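Local structure of benzoate transport porin BenP (Acinetobacter baumannii AB307-0294, 5DL8) at residues 375-384 and 395-404. The protein probably forms a channel across the outer membrane for small solutes, with benzoate the substrate its name suggests. Sequence-based numbering, arbitrary orientation.
Sequences KGFALQYIRI and GEDRLFVNYT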
ATOM      1  N   LYS A 375      23.717 -12.179  -5.558  1.00 32.92           N
ATOM      2  CA  LYS A 375      23.354 -11.132  -4.640  1.00 34.67           C
ATOM      3  C   LYS A 375      22.362 -10.081  -5.223  1.00 33.51           C
ATOM      4  O   LYS A 375      22.658  -9.536  -6.252  1.00 33.27           O
ATOM      5  CB  LYS A 375      24.599 -10.394  -4.206  1.00 38.01           C
ATOM      6  CG  LYS A 375      24.370  -9.363  -3.092  1.00 41.04           C
ATOM      7  CD  LYS A 375      25.614  -9.298  -2.163  1.00 45.57           C
ATOM      8  CE  LYS A 375      26.033  -7.922  -1.600  1.00 47.94           C
ATOM      9  NZ  LYS A 375      24.874  -7.195  -1.022  1.00 47.25           N
ATOM     10  N   GLY A 376      21.257  -9.834  -4.502  1.00 31.86           N
ATOM     11  CA  GLY A 376      20.153  -9.001  -4.889  1.00 31.27           C
ATOM     12  C   GLY A 376      18.983  -9.739  -5.601  1.00 31.18           C
ATOM     13  O   GLY A 376      17.979  -9.128  -5.907  1.00 29.07           O
ATOM     14  N   PHE A 377      19.178 -11.008  -6.027  1.00 31.73           N
ATOM     15  CA  PHE A 377      18.051 -11.807  -6.539  1.00 29.78           C
ATOM     16  C   PHE A 377      17.239 -12.423  -5.426  1.00 29.74           C
ATOM     17  O   PHE A 377      17.820 -12.905  -4.405  1.00 30.75           O
ATOM     18  CB  PHE A 377      18.552 -12.949  -7.455  1.00 29.24           C
ATOM     19  CG  PHE A 377      18.975 -12.476  -8.750  1.00 28.78           C
ATOM     20  CD1 PHE A 377      18.022 -12.199  -9.709  1.00 29.51           C
ATOM     21  CD2 PHE A 377      20.295 -12.221  -8.991  1.00 29.89           C
ATOM     22  CE1 PHE A 377      18.396 -11.691 -10.934  1.00 30.17           C
ATOM     23  CE2 PHE A 377      20.713 -11.773 -10.186  1.00 30.99           C
ATOM     24  CZ  PHE A 377      19.766 -11.501 -11.195  1.00 31.13           C
ATOM     25  N   ALA A 378      15.946 -12.488  -5.668  1.00 28.28           N
ATOM     26  CA  ALA A 378      14.987 -13.129  -4.736  1.00 28.76           C
ATOM     27  C   ALA A 378      13.859 -13.757  -5.540  1.00 28.56           C
ATOM     28  O   ALA A 378      13.578 -13.288  -6.662  1.00 28.35           O
ATOM     29  CB  ALA A 378      14.403 -12.075  -3.710  1.00 27.34           C
ATOM     30  N   LEU A 379      13.168 -14.741  -4.943  1.00 29.16           N
ATOM     31  CA  LEU A 379      11.933 -15.250  -5.480  1.00 29.68           C
ATOM     32  C   LEU A 379      10.805 -15.009  -4.451  1.00 30.27           C
ATOM     33  O   LEU A 379      11.014 -15.094  -3.197  1.00 29.40           O
ATOM     34  CB  LEU A 379      11.964 -16.783  -5.762  1.00 30.98           C
ATOM     35  CG  LEU A 379      13.098 -17.372  -6.538  1.00 32.21           C
ATOM     36  CD1 LEU A 379      13.050 -18.913  -6.361  1.00 33.94           C
ATOM     37  CD2 LEU A 379      13.116 -16.948  -7.966  1.00 33.18           C
ATOM     38  N   GLN A 380       9.602 -14.810  -4.979  1.00 28.88           N
ATOM     39  CA  GLN A 380       8.414 -14.691  -4.166  1.00 27.95           C
ATOM     40  C   GLN A 380       7.278 -15.304  -4.910  1.00 27.78           C
ATOM     41  O   GLN A 380       7.105 -15.019  -6.155  1.00 27.61           O
ATOM     42  CB  GLN A 380       8.088 -13.211  -3.883  1.00 29.29           C
ATOM     43  CG  GLN A 380       6.960 -12.981  -2.848  1.00 29.09           C
ATOM     44  CD  GLN A 380       6.660 -11.528  -2.722  1.00 30.32           C
ATOM     45  OE1 GLN A 380       6.125 -10.875  -3.654  1.00 30.84           O
ATOM     46  NE2 GLN A 380       7.080 -10.967  -1.611  1.00 29.91           N
ATOM     47  N   TYR A 381       6.541 -16.129  -4.161  1.00 26.40           N
ATOM     48  CA  TYR A 381       5.327 -16.795  -4.556  1.00 26.71           C
ATOM     49  C   TYR A 381       4.191 -16.472  -3.512  1.00 27.53           C
ATOM     50  O   TYR A 381       4.342 -16.678  -2.248  1.00 24.32           O
ATOM     51  CB  TYR A 381       5.488 -18.319  -4.611  1.00 28.91           C
ATOM     52  CG  TYR A 381       4.199 -19.069  -4.911  1.00 29.72           C
ATOM     53  CD1 TYR A 381       3.507 -18.859  -6.111  1.00 31.63           C
ATOM     54  CD2 TYR A 381       3.624 -19.878  -3.989  1.00 31.51           C
ATOM     55  CE1 TYR A 381       2.301 -19.486  -6.400  1.00 31.35           C
ATOM     56  CE2 TYR A 381       2.401 -20.532  -4.260  1.00 33.61           C
ATOM     57  CZ  TYR A 381       1.737 -20.314  -5.483  1.00 33.26           C
ATOM     58  OH  TYR A 381       0.508 -20.921  -5.775  1.00 33.98           O
ATOM     59  N   ILE A 382       3.055 -16.065  -4.079  1.00 27.84           N
ATOM     60  CA  ILE A 382       1.865 -15.724  -3.369  1.00 28.25           C
ATOM     61  C   ILE A 382       0.675 -16.493  -3.930  1.00 27.61           C
ATOM     62  O   ILE A 382       0.418 -16.538  -5.200  1.00 29.72           O
ATOM     63  CB  ILE A 382       1.646 -14.227  -3.331  1.00 30.99           C
ATOM     64  CG1 ILE A 382       2.660 -13.617  -2.405  1.00 33.77           C
ATOM     65  CG2 ILE A 382       0.314 -13.893  -2.619  1.00 33.24           C
ATOM     66  CD1 ILE A 382       2.899 -12.146  -2.602  1.00 35.80           C
ATOM     67  N   ARG A 383      -0.027 -17.164  -3.034  1.00 26.27           N
ATOM     68  CA  ARG A 383      -1.230 -17.910  -3.394  1.00 27.43           C
ATOM     69  C   ARG A 383      -2.442 -17.338  -2.640  1.00 27.25           C
ATOM     70  O   ARG A 383      -2.456 -17.330  -1.386  1.00 28.08           O
ATOM     71  CB  ARG A 383      -1.096 -19.449  -3.125  1.00 27.81           C
ATOM     72  CG  ARG A 383      -2.365 -20.276  -3.271  1.00 28.35           C
ATOM     73  CD  ARG A 383      -2.737 -20.361  -4.744  1.00 30.02           C
ATOM     74  NE  ARG A 383      -4.090 -20.958  -4.934  1.00 31.77           N
ATOM     75  CZ  ARG A 383      -4.611 -21.322  -6.126  1.00 31.46           C
ATOM     76  NH1 ARG A 383      -3.925 -21.209  -7.245  1.00 31.36           N
ATOM     77  NH2 ARG A 383      -5.822 -21.793  -6.186  1.00 31.37           N
ATOM     78  N   ILE A 384      -3.456 -16.897  -3.385  1.00 26.58           N
ATOM     79  CA  ILE A 384      -4.717 -16.423  -2.820  1.00 27.22           C
ATOM     80  C   ILE A 384      -5.857 -17.328  -3.198  1.00 28.33           C
ATOM     81  O   ILE A 384      -5.992 -17.753  -4.381  1.00 30.72           O
ATOM     82  CB  ILE A 384      -4.950 -14.990  -3.266  1.00 28.40           C
ATOM     83  CG1 ILE A 384      -3.861 -14.075  -2.626  1.00 30.48           C
ATOM     84  CG2 ILE A 384      -6.316 -14.436  -2.765  1.00 27.72           C
ATOM     85  CD1 ILE A 384      -3.632 -12.955  -3.579  1.00 33.22           C
ATOM     86  N   GLY A 395      -9.048 -18.470  -7.413  1.00 32.01           N
ATOM     87  CA  GLY A 395      -7.652 -18.805  -7.018  1.00 31.64           C
ATOM     88  C   GLY A 395      -6.684 -17.975  -7.828  1.00 30.27           C
ATOM     89  O   GLY A 395      -6.771 -17.950  -9.032  1.00 32.29           O
ATOM     90  N   GLU A 396      -5.762 -17.319  -7.152  1.00 29.72           N
ATOM     91  CA  GLU A 396      -4.804 -16.445  -7.736  1.00 28.73           C
ATOM     92  C   GLU A 396      -3.405 -16.854  -7.362  1.00 29.00           C
ATOM     93  O   GLU A 396      -3.108 -16.946  -6.123  1.00 27.45           O
ATOM     94  CB  GLU A 396      -5.004 -15.008  -7.325  1.00 27.66           C
ATOM     95  CG  GLU A 396      -4.028 -14.013  -7.936  1.00 29.12           C
ATOM     96  CD  GLU A 396      -4.371 -12.514  -7.659  1.00 30.84           C
ATOM     97  OE1 GLU A 396      -5.494 -12.221  -7.255  1.00 34.22           O
ATOM     98  OE2 GLU A 396      -3.514 -11.618  -7.753  1.00 30.51           O
ATOM     99  N   ASP A 397      -2.548 -16.998  -8.415  1.00 26.27           N
ATOM    100  CA  ASP A 397      -1.124 -17.177  -8.281  1.00 26.62           C
ATOM    101  C   ASP A 397      -0.341 -15.932  -8.679  1.00 25.38           C
ATOM    102  O   ASP A 397      -0.607 -15.290  -9.682  1.00 24.60           O
ATOM    103  CB  ASP A 397      -0.644 -18.372  -9.139  1.00 28.76           C
ATOM    104  CG  ASP A 397      -1.341 -19.628  -8.814  1.00 30.02           C
ATOM    105  OD1 ASP A 397      -1.149 -20.226  -7.774  1.00 34.69           O
ATOM    106  OD2 ASP A 397      -2.104 -20.064  -9.595  1.00 32.08           O
ATOM    107  N   ARG A 398       0.672 -15.599  -7.892  1.00 26.15           N
ATOM    108  CA  ARG A 398       1.604 -14.529  -8.209  1.00 26.54           C
ATOM    109  C   ARG A 398       2.994 -15.044  -7.958  1.00 27.77           C
ATOM    110  O   ARG A 398       3.250 -15.581  -6.830  1.00 27.04           O
ATOM    111  CB  ARG A 398       1.374 -13.307  -7.360  1.00 26.97           C
ATOM    112  CG  ARG A 398      -0.083 -12.757  -7.326  1.00 28.46           C
ATOM    113  CD  ARG A 398      -0.110 -11.397  -6.653  1.00 29.54           C
ATOM    114  NE  ARG A 398      -1.448 -10.951  -6.331  1.00 31.53           N
ATOM    115  CZ  ARG A 398      -1.842 -10.271  -5.220  1.00 35.61           C
ATOM    116  NH1 ARG A 398      -1.005  -9.801  -4.209  1.00 37.51           N
ATOM    117  NH2 ARG A 398      -3.128 -10.001  -5.128  1.00 37.70           N
ATOM    118  N   LEU A 399       3.844 -14.892  -8.979  1.00 26.56           N
ATOM    119  CA  LEU A 399       5.207 -15.421  -8.975  1.00 27.70           C
ATOM    120  C   LEU A 399       6.133 -14.369  -9.483  1.00 26.68           C
ATOM    121  O   LEU A 399       5.894 -13.737 -10.560  1.00 24.54           O
ATOM    122  CB  LEU A 399       5.348 -16.690  -9.866  1.00 30.76           C
ATOM    123  CG  LEU A 399       6.701 -17.499  -9.782  1.00 34.49           C
ATOM    124  CD1 LEU A 399       7.064 -18.114  -8.384  1.00 35.75           C
ATOM    125  CD2 LEU A 399       6.754 -18.619 -10.810  1.00 36.78           C
ATOM    126  N   PHE A 400       7.143 -14.068  -8.675  1.00 27.34           N
ATOM    127  CA  PHE A 400       8.003 -12.908  -8.942  1.00 27.95           C
ATOM    128  C   PHE A 400       9.440 -13.355  -8.881  1.00 30.24           C
ATOM    129  O   PHE A 400       9.811 -14.115  -7.939  1.00 31.36           O
ATOM    130  CB  PHE A 400       7.812 -11.801  -7.917  1.00 28.58           C
ATOM    131  CG  PHE A 400       6.403 -11.177  -7.895  1.00 27.50           C
ATOM    132  CD1 PHE A 400       5.990 -10.325  -8.863  1.00 26.63           C
ATOM    133  CD2 PHE A 400       5.519 -11.433  -6.831  1.00 29.97           C
ATOM    134  CE1 PHE A 400       4.712  -9.777  -8.844  1.00 26.78           C
ATOM    135  CE2 PHE A 400       4.242 -10.861  -6.738  1.00 29.23           C
ATOM    136  CZ  PHE A 400       3.833 -10.018  -7.754  1.00 27.62           C
ATOM    137  N   VAL A 401      10.249 -12.884  -9.838  1.00 29.32           N
ATOM    138  CA  VAL A 401      11.667 -12.939  -9.703  1.00 29.38           C
ATOM    139  C   VAL A 401      12.132 -11.511  -9.676  1.00 29.93           C
ATOM    140  O   VAL A 401      12.003 -10.807 -10.661  1.00 33.21           O
ATOM    141  CB  VAL A 401      12.373 -13.640 -10.865  1.00 30.73           C
ATOM    142  CG1 VAL A 401      13.911 -13.702 -10.632  1.00 30.51           C
ATOM    143  CG2 VAL A 401      11.788 -15.031 -11.108  1.00 31.20           C
ATOM    144  N   ASN A 402      12.689 -11.112  -8.545  1.00 30.01           N
ATOM    145  CA  ASN A 402      13.074  -9.744  -8.207  1.00 30.69           C
ATOM    146  C   ASN A 402      14.566  -9.613  -8.162  1.00 31.52           C
ATOM    147  O   ASN A 402      15.268 -10.513  -7.613  1.00 34.87           O
ATOM    148  CB  ASN A 402      12.507  -9.381  -6.824  1.00 30.94           C
ATOM    149  CG  ASN A 402      10.968  -9.111  -6.861  1.00 33.31           C
ATOM    150  OD1 ASN A 402      10.490  -8.415  -7.793  1.00 38.66           O
ATOM    151  ND2 ASN A 402      10.205  -9.656  -5.915  1.00 30.64           N
ATOM    152  N   TYR A 403      15.050  -8.491  -8.661  1.00 30.38           N
ATOM    153  CA  TYR A 403      16.451  -8.117  -8.493  1.00 31.42           C
ATOM    154  C   TYR A 403      16.493  -6.690  -8.011  1.00 31.58           C
ATOM    155  O   TYR A 403      15.782  -5.860  -8.535  1.00 30.62           O
ATOM    156  CB  TYR A 403      17.225  -8.181  -9.778  1.00 30.29           C
ATOM    157  CG  TYR A 403      18.654  -7.740  -9.599  1.00 31.89           C
ATOM    158  CD1 TYR A 403      19.648  -8.608  -9.094  1.00 33.76           C
ATOM    159  CD2 TYR A 403      19.063  -6.504 -10.018  1.00 32.39           C
ATOM    160  CE1 TYR A 403      20.983  -8.205  -8.959  1.00 33.22           C
ATOM    161  CE2 TYR A 403      20.374  -6.119  -9.947  1.00 32.51           C
ATOM    162  CZ  TYR A 403      21.306  -6.944  -9.368  1.00 33.78           C
ATOM    163  OH  TYR A 403      22.557  -6.471  -9.345  1.00 33.77           O
ATOM    164  N   THR A 404      17.322  -6.446  -7.005  1.00 33.28           N
ATOM    165  CA  THR A 404      17.464  -5.135  -6.317  1.00 34.38           C
ATOM    166  C   THR A 404      18.948  -4.827  -6.147  1.00 36.04           C
ATOM    167  O   THR A 404      19.702  -5.658  -5.690  1.00 35.13           O
ATOM    168  CB  THR A 404      16.675  -5.113  -5.028  1.00 33.59           C
ATOM    169  OG1 THR A 404      15.315  -5.270  -5.369  1.00 33.10           O
ATOM    170  CG2 THR A 404      16.844  -3.788  -4.280  1.00 35.97           C
TER
HETATM  171  O   HOH W   1       7.354  -8.929  -5.311  1.00 24.84           O
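Asp397 OD1 takes two bonds from the facing strand. Tyr381 OH donates at 2.7 Å, on the anti side of the carboxylate and at the edge of the phenol ring. Arg383 NH1 forms a salt bridge to the same OD1 at 3.0 Å, with the oxygen in the guanidinium plane. The bend at chi2 of Arg383 (71°) brings the guanidinium back across the pair, one face over Gly395 and Glu396. Arg383 NH2 also pairs with Asp385.

The more buried face holds Ile384, Glu396, Arg398 and Phe400. Ile384 CD1 lies over the guanidinium of Arg398, 3.4 Å from NH2. Arg398 NE bonds Glu396 OE2 at 2.6 Å, which probably steadies the group; Arg37 holds Glu396 OE1. These strands, 377-388 and 394-406, form an antiparallel hairpin in the wall of the OprD-type barrel, joined by nine backbone hydrogen bonds. Strand 394-406 also pairs with strand 25-39, closing the barrel. Further along this face, Gln380 OE1 lies 3.3 Å from Phe400 CD2. A water links OE1 to Asn402 ND2, while Asn366 takes the Gln380 NE2 bond.

The Asp397 face continues through Leu399, on the surface, and Leu379, with sparser contacts. Leu379 CD2 and Val401 CG2 sit side by side at 3.9 Å, near a bound detergent. The exception, at the far end, is Tyr403 CD1 over the centre of the Phe377 ring, 3.5 Å from CE2, with planes 48° apart.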